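Local coordinates for protein putative retaining b-glycosidase (Saccharophagus degradans, PDB 5A95) that probably hydrolyses beta-1,4 bonds in mixed-linkage beta-1,3/1,4-glucans with retention of configuration, as a glycoside hydrolase of family 5, at residues S49-S52 / K57-D60; E125-A130 / F173-V178; V181-L186 / P286-Q291; M215-A218 / T222-P225. The protein carries 1 engineered substitution. All blocks are in the same frame, centred on the assembly; numbering follows the deposited sequence. Where two conformers were deposited one is given.

The four contacts belong to a single (beta/alpha)8 barrel. Contact 1 lies at the open end of the antiparallel hairpin 52-54/57-59, ahead of the barrel strands; it packs on contacts 3 and 4 through Phe58 and on contact 2 through Phe50. Contact 2 then sets helix 116-133 against the turn leaving helix 161-174, and strand 181-185 follows directly into contact 3, so both share one magnesium ion. Contact 4 is nested inside the loop that contact 3 closes, and its strand 224-227 lies beside strand 181-185. Centres are about 13 to 16 Å apart. Together they run from the hairpin and outer helices to the engineered Gln291 of the glycan pocket, while contact 4 also meets a second subunit.

Contact 1: S49-S52 / K57-D60; sequences SFIS and KFID
Ser52 and Ile59 make an antiparallel hydrogen-bonded pair: Ser52 N gives its hydrogen to Ile59 O at 2.9 Å, and Ile59 N returns the bond to Ser52 O at 2.9 Å, both nearly straight. Their side chains rise on the same face of the hairpin. Each holds its first branch between the backbone N and the carbonyl carbon (chi1 54° for Ser52, 58° for Ile59), which brings Ser52 OG to 3.3 Å from Ile59 CG1. A water on this side joins Ser52 OG to Phe50 O, to which it donates.

Ile51 serves the other face. Its CB passes beside Ile59 O; from there CG2 lies 3.7 Å from Ile59 O and 3.8 Å from Phe58 CB, the side chains of Ile51 and Phe58 crossing at about a right angle, while the other branch runs through CG1 to CD1, which ends 4.1 Å from Asp60 CB. Beyond Ile51, Ser49 lays OG against Asp60 CB at 3.5 Å. The same hydroxyl donates to Phe50 O at 2.8 Å, coming from above the carbonyl plane, and is also hydrogen-bonded to Asp61 N. With alanine at this position, Asp61 N would probably lose this mate and Phe50 O one of its donors, and a gap would open beside Asp60 CB.

Ile51 and Phe58 both lean on Phe68 and Ile224, and Phe58 also touches Pro286 just ahead of strand 287-289. The arrangement is that of a beta hairpin laid across the N-terminal ends of the strands of a (beta/alpha)8 barrel.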
loop_
_atom_site.group_PDB
_atom_site.type_symbol
_atom_site.label_atom_id
_atom_site.label_comp_id
_atom_site.label_asym_id
_atom_site.label_seq_id
_atom_site.Cartn_x
_atom_site.Cartn_y
_atom_site.Cartn_z
ATOM N N SER A 49 -20.399 -30.689 14.883
ATOM C CA SER A 49 -21.284 -29.566 15.082
ATOM C C SER A 49 -20.585 -28.248 14.755
ATOM O O SER A 49 -19.428 -28.037 15.116
ATOM C CB SER A 49 -21.763 -29.495 16.528
ATOM O OG SER A 49 -22.593 -28.371 16.726
ATOM N N PHE A 50 -21.289 -27.352 14.098
ATOM C CA PHE A 50 -20.884 -25.959 14.096
ATOM C C PHE A 50 -20.948 -25.415 15.510
ATOM O O PHE A 50 -21.850 -25.737 16.292
ATOM C CB PHE A 50 -21.809 -25.080 13.220
ATOM C CG PHE A 50 -21.575 -25.229 11.749
ATOM C CD1 PHE A 50 -20.569 -24.511 11.120
ATOM C CD2 PHE A 50 -22.328 -26.123 10.990
ATOM C CE1 PHE A 50 -20.347 -24.653 9.774
ATOM C CE2 PHE A 50 -22.102 -26.257 9.632
ATOM C CZ PHE A 50 -21.102 -25.529 9.025
ATOM N N ILE A 51 -20.016 -24.524 15.818
ATOM C CA ILE A 51 -20.048 -23.736 17.036
ATOM C C ILE A 51 -20.490 -22.341 16.638
ATOM O O ILE A 51 -19.993 -21.796 15.644
ATOM C CB ILE A 51 -18.673 -23.681 17.730
ATOM C CG1 ILE A 51 -18.131 -25.096 17.998
ATOM C CG2 ILE A 51 -18.741 -22.854 19.022
ATOM C CD1 ILE A 51 -19.039 -25.983 18.835
ATOM N N SER A 52 -21.390 -21.759 17.395
ATOM C CA SER A 52 -21.945 -20.430 17.130
ATOM C C SER A 52 -21.910 -19.595 18.413
ATOM O O SER A 52 -21.608 -20.105 19.488
ATOM C CB SER A 52 -23.378 -20.528 16.585
ATOM O OG SER A 52 -24.194 -21.291 17.426
ATOM N N LYS A 57 -22.088 -16.630 25.255
ATOM C CA LYS A 57 -21.625 -18.018 25.191
ATOM C C LYS A 57 -21.348 -18.470 23.773
ATOM O O LYS A 57 -21.960 -18.001 22.816
ATOM C CB LYS A 57 -22.698 -18.951 25.741
ATOM C CG LYS A 57 -23.079 -18.721 27.187
ATOM C CD LYS A 57 -21.905 -18.861 28.137
ATOM C CE LYS A 57 -22.418 -18.987 29.574
ATOM N NZ LYS A 57 -23.474 -17.986 29.904
ATOM N N PHE A 58 -20.442 -19.421 23.659
ATOM C CA PHE A 58 -20.423 -20.290 22.506
ATOM C C PHE A 58 -21.404 -21.432 22.753
ATOM O O PHE A 58 -21.475 -21.955 23.875
ATOM C CB PHE A 58 -19.028 -20.874 22.262
ATOM C CG PHE A 58 -17.961 -19.834 22.091
ATOM C CD1 PHE A 58 -17.991 -18.975 21.010
ATOM C CD2 PHE A 58 -16.937 -19.695 23.012
ATOM C CE1 PHE A 58 -17.015 -18.022 20.823
ATOM C CE2 PHE A 58 -15.952 -18.723 22.852
ATOM C CZ PHE A 58 -16.001 -17.885 21.745
ATOM N N ILE A 59 -22.076 -21.882 21.686
ATOM C CA ILE A 59 -22.990 -23.038 21.758
ATOM C C ILE A 59 -22.775 -23.973 20.586
ATOM O O ILE A 59 -22.328 -23.539 19.507
ATOM C CB ILE A 59 -24.463 -22.621 21.823
ATOM C CG1 ILE A 59 -24.874 -21.771 20.623
ATOM C CG2 ILE A 59 -24.733 -21.915 23.136
ATOM C CD1 ILE A 59 -26.371 -21.628 20.484
ATOM N N ASP A 60 -23.087 -25.252 20.801
ATOM C CA ASP A 60 -23.111 -26.217 19.710
ATOM C C ASP A 60 -24.509 -26.261 19.100
ATOM O O ASP A 60 -25.380 -25.449 19.458
ATOM C CB ASP A 60 -22.613 -27.588 20.170
ATOM C CG ASP A 60 -23.555 -28.274 21.157
ATOM O OD1 ASP A 60 -24.716 -27.867 21.282
ATOM O OD2 ASP A 60 -23.081 -29.220 21.820
HETATM O O HOH W 1 -24.065 -23.976 16.535
#

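Contact 2: E125-A130 / F173-V178; sequences EAVRWA and FRYQNV. Unlike the reference sequence in segment 173-178: Gln176 (reference Lys). With MG (magnesium ion), chain G.
Val127 is the one helix residue of 125-130 that meets the turn, and its two methyls take different partners. Val127 CG1 and Val178 CG1 come tip to tip at 3.9 Å; in both valines this methyl stands anti to the backbone N (chi1 172° and 176°), which points the pair at each other. Val127 CG2 turns instead to Tyr175 CE1, 3.9 Å away, approaching the ring obliquely. All three side chains are buried, and Val181 and Phe40 close round Val127.

The turn itself is type II, from Tyr175 to Val178, closed by a weak bond from Val178 N to Tyr175 O. It links helix 161-174 to strand 181-185, one of the alpha-to-beta returns of a (beta/alpha)8 barrel, with helix 116-133 as the neighbour on its outer layer.

Polar and ionic interactions also hold the turn. Val178 O binds the magnesium ion at 2.3 Å, and Val181 O binds it too. A water on the metal donates to Tyr175 O at 2.8 Å, and a second metal-bound water weakly accepts from Val178 N. At the far end of its ring, Tyr175 OH is hydrogen-bonded to Asp124, which also takes a salt bridge from Arg174.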
loop_
_atom_site.group_PDB
_atom_site.type_symbol
_atom_site.label_atom_id
_atom_site.label_comp_id
_atom_site.label_asym_id
_atom_site.label_seq_id
_atom_site.Cartn_x
_atom_site.Cartn_y
_atom_site.Cartn_z
ATOM N N GLU A 125 -4.894 -29.941 5.420
ATOM C CA GLU A 125 -4.439 -31.114 6.175
ATOM C C GLU A 125 -4.893 -31.017 7.623
ATOM O O GLU A 125 -5.423 -31.973 8.184
ATOM C CB GLU A 125 -2.920 -31.272 6.103
ATOM C CG GLU A 125 -2.408 -31.565 4.703
ATOM C CD GLU A 125 -0.918 -31.320 4.501
ATOM O OE1 GLU A 125 -0.273 -30.570 5.267
ATOM O OE2 GLU A 125 -0.372 -31.880 3.524
ATOM N N ALA A 126 -4.670 -29.841 8.222
ATOM C CA ALA A 126 -5.117 -29.620 9.593
ATOM C C ALA A 126 -6.625 -29.772 9.766
ATOM O O ALA A 126 -7.082 -30.289 10.784
ATOM C CB ALA A 126 -4.676 -28.242 10.067
ATOM N N VAL A 127 -7.393 -29.275 8.802
ATOM C CA VAL A 127 -8.842 -29.401 8.841
ATOM C C VAL A 127 -9.214 -30.883 8.877
ATOM O O VAL A 127 -10.034 -31.313 9.683
ATOM C CB VAL A 127 -9.525 -28.675 7.649
ATOM C CG1 VAL A 127 -11.007 -28.985 7.593
ATOM C CG2 VAL A 127 -9.316 -27.168 7.767
ATOM N N ARG A 128 -8.618 -31.678 7.990
ATOM C CA ARG A 128 -8.928 -33.091 7.946
ATOM C C ARG A 128 -8.530 -33.789 9.248
ATOM O O ARG A 128 -9.291 -34.587 9.797
ATOM C CB ARG A 128 -8.230 -33.748 6.764
ATOM C CG ARG A 128 -8.862 -33.378 5.435
ATOM C CD ARG A 128 -8.346 -34.262 4.304
ATOM N NE ARG A 128 -6.968 -33.900 3.970
ATOM C CZ ARG A 128 -6.620 -32.928 3.122
ATOM N NH1 ARG A 128 -7.545 -32.232 2.474
ATOM N NH2 ARG A 128 -5.334 -32.663 2.902
ATOM N N TRP A 129 -7.340 -33.475 9.732
ATOM C CA TRP A 129 -6.862 -34.082 10.977
ATOM C C TRP A 129 -7.775 -33.734 12.146
ATOM O O TRP A 129 -8.166 -34.600 12.935
ATOM C CB TRP A 129 -5.444 -33.623 11.296
ATOM C CG TRP A 129 -4.410 -33.984 10.304
ATOM C CD1 TRP A 129 -4.442 -34.999 9.386
ATOM C CD2 TRP A 129 -3.145 -33.337 10.141
ATOM N NE1 TRP A 129 -3.300 -34.987 8.647
ATOM C CE2 TRP A 129 -2.476 -33.987 9.092
ATOM C CE3 TRP A 129 -2.520 -32.268 10.777
ATOM C CZ2 TRP A 129 -1.215 -33.597 8.669
ATOM C CZ3 TRP A 129 -1.272 -31.873 10.356
ATOM C CH2 TRP A 129 -0.636 -32.528 9.306
ATOM N N ALA A 130 -8.066 -32.440 12.288
ATOM C CA ALA A 130 -8.897 -31.988 13.386
ATOM C C ALA A 130 -10.295 -32.613 13.285
ATOM O O ALA A 130 -10.848 -33.070 14.284
ATOM C CB ALA A 130 -8.976 -30.457 13.378
ATOM N N PHE A 173 -13.495 -17.960 1.812
ATOM C CA PHE A 173 -13.979 -18.687 0.643
ATOM C C PHE A 173 -13.659 -20.179 0.741
ATOM O O PHE A 173 -14.515 -21.034 0.552
ATOM C CB PHE A 173 -13.358 -18.123 -0.627
ATOM C CG PHE A 173 -13.719 -18.866 -1.892
ATOM C CD1 PHE A 173 -14.957 -18.730 -2.475
ATOM C CD2 PHE A 173 -12.794 -19.675 -2.503
ATOM C CE1 PHE A 173 -15.251 -19.395 -3.647
ATOM C CE2 PHE A 173 -13.088 -20.360 -3.661
ATOM C CZ PHE A 173 -14.321 -20.206 -4.228
ATOM N N ARG A 174 -12.422 -20.509 1.048
ATOM C CA ARG A 174 -12.013 -21.890 1.035
ATOM C C ARG A 174 -12.751 -22.729 2.050
ATOM O O ARG A 174 -13.062 -23.889 1.772
ATOM C CB ARG A 174 -10.513 -22.043 1.257
ATOM C CG ARG A 174 -9.967 -23.427 0.920
ATOM C CD ARG A 174 -8.459 -23.428 1.009
ATOM N NE ARG A 174 -7.787 -24.636 0.572
ATOM C CZ ARG A 174 -7.029 -24.737 -0.522
ATOM N NH1 ARG A 174 -6.970 -23.748 -1.411
ATOM N NH2 ARG A 174 -6.337 -25.826 -0.747
ATOM N N TYR A 175 -13.006 -22.178 3.223
ATOM C CA TYR A 175 -13.577 -22.954 4.320
ATOM C C TYR A 175 -15.061 -22.650 4.582
ATOM O O TYR A 175 -15.576 -22.919 5.657
ATOM C CB TYR A 175 -12.714 -22.854 5.584
ATOM C CG TYR A 175 -11.312 -23.320 5.296
ATOM C CD1 TYR A 175 -11.068 -24.643 4.896
ATOM C CD2 TYR A 175 -10.234 -22.438 5.346
ATOM C CE1 TYR A 175 -9.800 -25.058 4.556
ATOM C CE2 TYR A 175 -8.971 -22.852 5.000
ATOM C CZ TYR A 175 -8.747 -24.156 4.595
ATOM O OH TYR A 175 -7.469 -24.513 4.238
ATOM N N GLN A 176 -15.764 -22.170 3.555
ATOM C CA GLN A 176 -17.187 -21.927 3.708
ATOM C C GLN A 176 -17.883 -23.229 4.137
ATOM O O GLN A 176 -17.612 -24.286 3.576
ATOM C CB GLN A 176 -17.793 -21.425 2.403
ATOM C CG GLN A 176 -19.219 -20.962 2.572
ATOM C CD GLN A 176 -19.862 -20.458 1.292
ATOM O OE1 GLN A 176 -19.208 -20.279 0.271
ATOM N NE2 GLN A 176 -21.143 -20.185 1.371
ATOM N N ASN A 177 -18.742 -23.123 5.141
ATOM C CA ASN A 177 -19.581 -24.271 5.556
ATOM C C ASN A 177 -18.740 -25.445 6.113
ATOM O O ASN A 177 -19.113 -26.599 5.959
ATOM C CB ASN A 177 -20.460 -24.719 4.361
ATOM C CG ASN A 177 -21.545 -25.733 4.734
ATOM O OD1 ASN A 177 -22.137 -25.658 5.796
ATOM N ND2 ASN A 177 -21.795 -26.688 3.836
ATOM N N VAL A 178 -17.621 -25.145 6.764
ATOM C CA VAL A 178 -16.744 -26.138 7.393
ATOM C C VAL A 178 -16.820 -25.954 8.922
ATOM O O VAL A 178 -16.279 -24.982 9.475
ATOM C CB VAL A 178 -15.289 -26.040 6.913
ATOM C CG1 VAL A 178 -14.376 -27.001 7.646
ATOM C CG2 VAL A 178 -15.178 -26.293 5.409
HETATM MG MG MG G . -16.379 -22.730 9.808
HETATM O O HOH W 2 -14.927 -21.976 8.208
HETATM O O HOH W 3 -18.153 -22.327 8.143
HETATM O O HOH W 4 -18.072 -21.756 11.137
#

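Contact 3: V181-L186 / P286-Q291; sequences VAVYEL and PVIATQ. Engineered in segment 286-291: Gln291 (natural residue Glu). With MG (magnesium ion), chain G; BGC (beta-D-glucopyranose), chain D.
Glu185 and Thr290 approach from opposite directions, and their polar ends supply the hydrogen bond between the segments: Thr290 OG1 donates to Glu185 OE2 at 2.7 Å, on the syn side and 28° out of the carboxylate plane. Glu185 reaches this point as an extended chain, CG anti to the backbone N (chi1 -178°). Its other oxygen, OE1, forms a salt bridge with Arg103 and lies 3.4 Å from the methyl Thr290 CG2, while Thr290 OG1 is also hydrogen-bonded to His254. The buried carboxylate is thus gripped through both oxygens, and the hydroxyl is fixed between two partners.

The apolar part is one methyl pair, Val183 CG2 and Ile288 CD1, meeting tip to tip at 4.0 Å.

Ligand and metal contacts lie to either side of these pairs. Gln291, engineered in place of the natural glutamate, belongs to the glycan pocket; its NE2 makes a weak hydrogen bond of 3.3 Å to O2 of a glucose unit, and its amide is also held by Tyr256 and Arg103. At the start of strand 181-185, Val181 O binds the magnesium ion at 2.3 Å, and a water on that metal donates to Tyr184 OH at 2.9 Å.

Strands 181-185 and 287-289 are not neighbours in the sheet: strands 224-227 and 250-252 come between them, so these side chains meet across the barrel interior, with Leu226 touching Val183, Glu185, Ile288 and Thr290. Tyr184 and Leu186 face the other way and pack on helix 202-219.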
loop_
_atom_site.group_PDB
_atom_site.type_symbol
_atom_site.label_atom_id
_atom_site.label_comp_id
_atom_site.label_asym_id
_atom_site.label_seq_id
_atom_site.Cartn_x
_atom_site.Cartn_y
_atom_site.Cartn_z
ATOM N N VAL A 181 -13.503 -25.480 11.295
ATOM C CA VAL A 181 -12.831 -24.192 11.345
ATOM C C VAL A 181 -13.811 -23.227 12.020
ATOM O O VAL A 181 -14.781 -22.815 11.421
ATOM C CB VAL A 181 -12.416 -23.723 9.950
ATOM C CG1 VAL A 181 -11.716 -22.394 10.045
ATOM C CG2 VAL A 181 -11.486 -24.736 9.273
ATOM N N ALA A 182 -13.570 -22.923 13.296
ATOM C CA ALA A 182 -14.573 -22.282 14.117
ATOM C C ALA A 182 -14.402 -20.785 14.259
ATOM O O ALA A 182 -15.387 -20.067 14.327
ATOM C CB ALA A 182 -14.636 -22.933 15.480
ATOM N N VAL A 183 -13.162 -20.316 14.397
ATOM C CA VAL A 183 -12.881 -18.942 14.811
ATOM C C VAL A 183 -11.827 -18.351 13.885
ATOM O O VAL A 183 -10.798 -18.993 13.584
ATOM C CB VAL A 183 -12.358 -18.920 16.265
ATOM C CG1 VAL A 183 -12.013 -17.512 16.707
ATOM C CG2 VAL A 183 -13.355 -19.545 17.223
ATOM N N TYR A 184 -12.107 -17.139 13.410
ATOM C CA TYR A 184 -11.191 -16.345 12.593
ATOM C C TYR A 184 -10.686 -15.201 13.463
ATOM O O TYR A 184 -11.395 -14.241 13.741
ATOM C CB TYR A 184 -11.878 -15.795 11.342
ATOM C CG TYR A 184 -12.259 -16.830 10.305
ATOM C CD1 TYR A 184 -11.875 -18.151 10.406
ATOM C CD2 TYR A 184 -12.961 -16.477 9.180
ATOM C CE1 TYR A 184 -12.211 -19.075 9.453
ATOM C CE2 TYR A 184 -13.320 -17.408 8.220
ATOM C CZ TYR A 184 -12.963 -18.723 8.372
ATOM O OH TYR A 184 -13.279 -19.707 7.465
ATOM N N GLU A 185 -9.447 -15.365 13.942
ATOM C CA GLU A 185 -8.821 -14.388 14.856
ATOM C C GLU A 185 -8.069 -13.378 13.997
ATOM O O GLU A 185 -6.989 -13.653 13.490
ATOM C CB GLU A 185 -7.949 -15.094 15.851
ATOM C CG GLU A 185 -7.292 -14.164 16.861
ATOM C CD GLU A 185 -6.647 -14.916 18.011
ATOM O OE1 GLU A 185 -6.602 -16.161 17.925
ATOM O OE2 GLU A 185 -6.161 -14.264 18.970
ATOM N N LEU A 186 -8.677 -12.218 13.834
ATOM C CA LEU A 186 -8.387 -11.287 12.756
ATOM C C LEU A 186 -6.969 -10.716 12.762
ATOM O O LEU A 186 -6.396 -10.508 11.695
ATOM C CB LEU A 186 -9.385 -10.128 12.782
ATOM C CG LEU A 186 -10.869 -10.540 12.696
ATOM C CD1 LEU A 186 -11.748 -9.284 12.652
ATOM C CD2 LEU A 186 -11.145 -11.447 11.515
ATOM N N PRO A 286 -18.715 -13.733 24.361
ATOM C CA PRO A 286 -17.762 -14.824 24.584
ATOM C C PRO A 286 -16.329 -14.300 24.470
ATOM O O PRO A 286 -16.039 -13.440 23.627
ATOM C CB PRO A 286 -18.053 -15.818 23.460
ATOM C CG PRO A 286 -19.274 -15.309 22.748
ATOM C CD PRO A 286 -19.395 -13.841 23.062
ATOM N N VAL A 287 -15.449 -14.840 25.307
ATOM C CA VAL A 287 -14.041 -14.460 25.325
ATOM C C VAL A 287 -13.184 -15.701 25.176
ATOM O O VAL A 287 -13.459 -16.744 25.793
ATOM C CB VAL A 287 -13.694 -13.738 26.641
ATOM C CG1 VAL A 287 -12.201 -13.510 26.833
ATOM C CG2 VAL A 287 -14.450 -12.440 26.701
ATOM N N ILE A 288 -12.150 -15.597 24.343
ATOM C CA ILE A 288 -11.157 -16.638 24.249
ATOM C C ILE A 288 -9.794 -16.065 24.613
ATOM O O ILE A 288 -9.310 -15.093 24.002
ATOM C CB ILE A 288 -11.052 -17.335 22.861
ATOM C CG1 ILE A 288 -12.415 -17.659 22.266
ATOM C CG2 ILE A 288 -10.172 -18.578 22.954
ATOM C CD1 ILE A 288 -12.366 -18.261 20.867
ATOM N N ALA A 289 -9.191 -16.646 25.652
ATOM C CA ALA A 289 -7.828 -16.309 26.017
ATOM C C ALA A 289 -6.907 -17.087 25.084
ATOM O O ALA A 289 -6.486 -18.205 25.407
ATOM C CB ALA A 289 -7.603 -16.628 27.484
ATOM N N THR A 290 -6.647 -16.522 23.897
ATOM C CA THR A 290 -5.959 -17.284 22.866
ATOM C C THR A 290 -4.444 -17.418 23.038
ATOM O O THR A 290 -3.826 -18.184 22.310
ATOM C CB THR A 290 -6.290 -16.774 21.465
ATOM O OG1 THR A 290 -6.146 -15.354 21.439
ATOM C CG2 THR A 290 -7.671 -17.179 21.024
ATOM N N GLN A 291 -3.893 -16.692 24.003
ATOM C CA GLN A 291 -2.541 -16.934 24.506
ATOM C C GLN A 291 -2.561 -16.675 25.982
ATOM O O GLN A 291 -3.136 -15.700 26.469
ATOM C CB GLN A 291 -1.481 -16.056 23.846
ATOM C CG GLN A 291 -1.353 -16.370 22.383
ATOM C CD GLN A 291 -0.236 -15.663 21.657
ATOM O OE1 GLN A 291 -0.272 -15.569 20.442
ATOM N NE2 GLN A 291 0.791 -15.283 22.363
HETATM MG MG MG G . -16.379 -22.730 9.808
HETATM C C2 BGC D . 3.600 -13.408 20.812
HETATM C C3 BGC D . 4.222 -14.779 20.555
HETATM C C4 BGC D . 5.467 -14.944 21.434
HETATM C C5 BGC D . 5.107 -14.702 22.887
HETATM C C6 BGC D . 6.286 -14.873 23.815
HETATM C C1 BGC D . 3.508 -13.031 22.288
HETATM O O1 BGC D . 3.408 -11.644 22.492
HETATM O O2 BGC D . 2.282 -13.332 20.152
HETATM O O3 BGC D . 4.470 -14.888 19.118
HETATM O O4 BGC D . 6.133 -16.211 21.339
HETATM O O5 BGC D . 4.693 -13.342 22.978
HETATM O O6 BGC D . 5.828 -14.419 25.090
HETATM O O HOH W 2 -14.927 -21.976 8.208
HETATM O O HOH W 3 -18.153 -22.327 8.143
HETATM O O HOH W 4 -18.072 -21.756 11.137
#

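Contact 4: M215-A218 / T222-P225; sequences MIYA and TVIP. With NA (sodium ion), chain L.
Val223 pushes its CG2 methyl into the notch between Ile216 and the ring of Tyr217. The bump fits tightly: Val223 CG2 stands 3.4 Å from Ile216 CG2, closer than usual for two carbons, while Tyr217 CE1 borders it more loosely at 4.4 Å. Ile216 CG2 is anti to the backbone N, which turns this branch toward the valine, and the two side chains cross at about a right angle.

The second fit is between Tyr217 and Pro225. The phenol end of the ring lies across the pyrrolidine, with Tyr217 CE1 3.6 Å from Pro225 CG and Tyr217 OH 3.3 Å from Pro225 CD, while Val223 O reaches the ring at its edge, 3.6 Å from Tyr217 CE1. Tyr217 OH itself is hydrogen-bonded to Glu247 O. A leucine in place of the tyrosine would probably leave Glu247 O without this partner and open a gap over Pro225.

The two segments bracket the turn from helix 202-219 into strand 224-227, the closing step of a beta-alpha-beta crossover from strand 181-185. On its outer side the helix offers Met215 O to a sodium ion at 2.8 Å, an ion also bound by Thr196 O of the second subunit. The helix meets the loop and the start of strand 224-227 through methyl, ring and proline surfaces, and the fit depends on shape and burial, whereas the polar groups of Tyr217 and Met215 are spent on Glu247 and on the bridge between subunits.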
loop_
_atom_site.group_PDB
_atom_site.type_symbol
_atom_site.label_atom_id
_atom_site.label_comp_id
_atom_site.label_asym_id
_atom_site.label_seq_id
_atom_site.Cartn_x
_atom_site.Cartn_y
_atom_site.Cartn_z
ATOM N N MET A 215 -16.308 -8.174 5.153
ATOM C CA MET A 215 -15.834 -9.019 4.063
ATOM C C MET A 215 -16.034 -10.491 4.354
ATOM O O MET A 215 -16.410 -11.265 3.489
ATOM C CB MET A 215 -14.318 -8.861 3.819
ATOM C CG MET A 215 -13.838 -7.608 3.181
ATOM S SD MET A 215 -12.027 -7.633 3.172
ATOM C CE MET A 215 -11.745 -8.865 1.885
ATOM N N ILE A 216 -15.724 -10.878 5.590
ATOM C CA ILE A 216 -15.845 -12.261 6.016
ATOM C C ILE A 216 -17.318 -12.703 5.999
ATOM O O ILE A 216 -17.679 -13.737 5.410
ATOM C CB ILE A 216 -15.212 -12.446 7.395
ATOM C CG1 ILE A 216 -13.683 -12.307 7.287
ATOM C CG2 ILE A 216 -15.577 -13.791 8.005
ATOM C CD1 ILE A 216 -12.990 -12.143 8.622
ATOM N N TYR A 217 -18.175 -11.909 6.640
ATOM C CA TYR A 217 -19.598 -12.253 6.736
ATOM C C TYR A 217 -20.290 -12.297 5.389
ATOM O O TYR A 217 -21.237 -13.075 5.225
ATOM C CB TYR A 217 -20.303 -11.304 7.700
ATOM C CG TYR A 217 -20.157 -11.629 9.175
ATOM C CD1 TYR A 217 -19.522 -12.784 9.644
ATOM C CD2 TYR A 217 -20.714 -10.767 10.120
ATOM C CE1 TYR A 217 -19.481 -13.068 10.989
ATOM C CE2 TYR A 217 -20.658 -11.043 11.470
ATOM C CZ TYR A 217 -20.030 -12.196 11.899
ATOM O OH TYR A 217 -20.018 -12.521 13.243
ATOM N N ALA A 218 -19.826 -11.492 4.438
ATOM C CA ALA A 218 -20.380 -11.527 3.091
ATOM C C ALA A 218 -20.135 -12.881 2.431
ATOM O O ALA A 218 -20.853 -13.242 1.499
ATOM C CB ALA A 218 -19.779 -10.409 2.230
ATOM N N THR A 222 -21.404 -17.947 9.072
ATOM C CA THR A 222 -21.366 -18.904 10.188
ATOM C C THR A 222 -20.121 -18.829 11.048
ATOM O O THR A 222 -20.073 -19.357 12.150
ATOM C CB THR A 222 -21.471 -20.365 9.727
ATOM O OG1 THR A 222 -20.253 -20.793 9.084
ATOM C CG2 THR A 222 -22.683 -20.599 8.817
ATOM N N VAL A 223 -19.084 -18.154 10.566
ATOM C CA VAL A 223 -17.818 -18.140 11.287
ATOM C C VAL A 223 -17.889 -17.190 12.487
ATOM O O VAL A 223 -18.741 -16.271 12.526
ATOM C CB VAL A 223 -16.642 -17.786 10.372
ATOM C CG1 VAL A 223 -16.543 -18.738 9.199
ATOM C CG2 VAL A 223 -16.744 -16.357 9.915
ATOM N N ILE A 224 -16.971 -17.381 13.439
ATOM C CA ILE A 224 -16.865 -16.507 14.593
ATOM C C ILE A 224 -15.609 -15.636 14.480
ATOM O O ILE A 224 -14.492 -16.102 14.672
ATOM C CB ILE A 224 -16.801 -17.318 15.905
ATOM C CG1 ILE A 224 -18.043 -18.210 16.066
ATOM C CG2 ILE A 224 -16.634 -16.381 17.089
ATOM C CD1 ILE A 224 -17.859 -19.281 17.133
ATOM N N PRO A 225 -15.773 -14.338 14.186
ATOM C CA PRO A 225 -14.626 -13.423 14.240
ATOM C C PRO A 225 -14.228 -13.209 15.688
ATOM O O PRO A 225 -15.087 -13.044 16.571
ATOM C CB PRO A 225 -15.178 -12.109 13.615
ATOM C CG PRO A 225 -16.445 -12.517 12.891
ATOM C CD PRO A 225 -16.996 -13.623 13.776
HETATM NA NA NA L . -14.465 -12.187 1.698
HETATM O O HOH W 5 -14.248 -14.713 0.643
#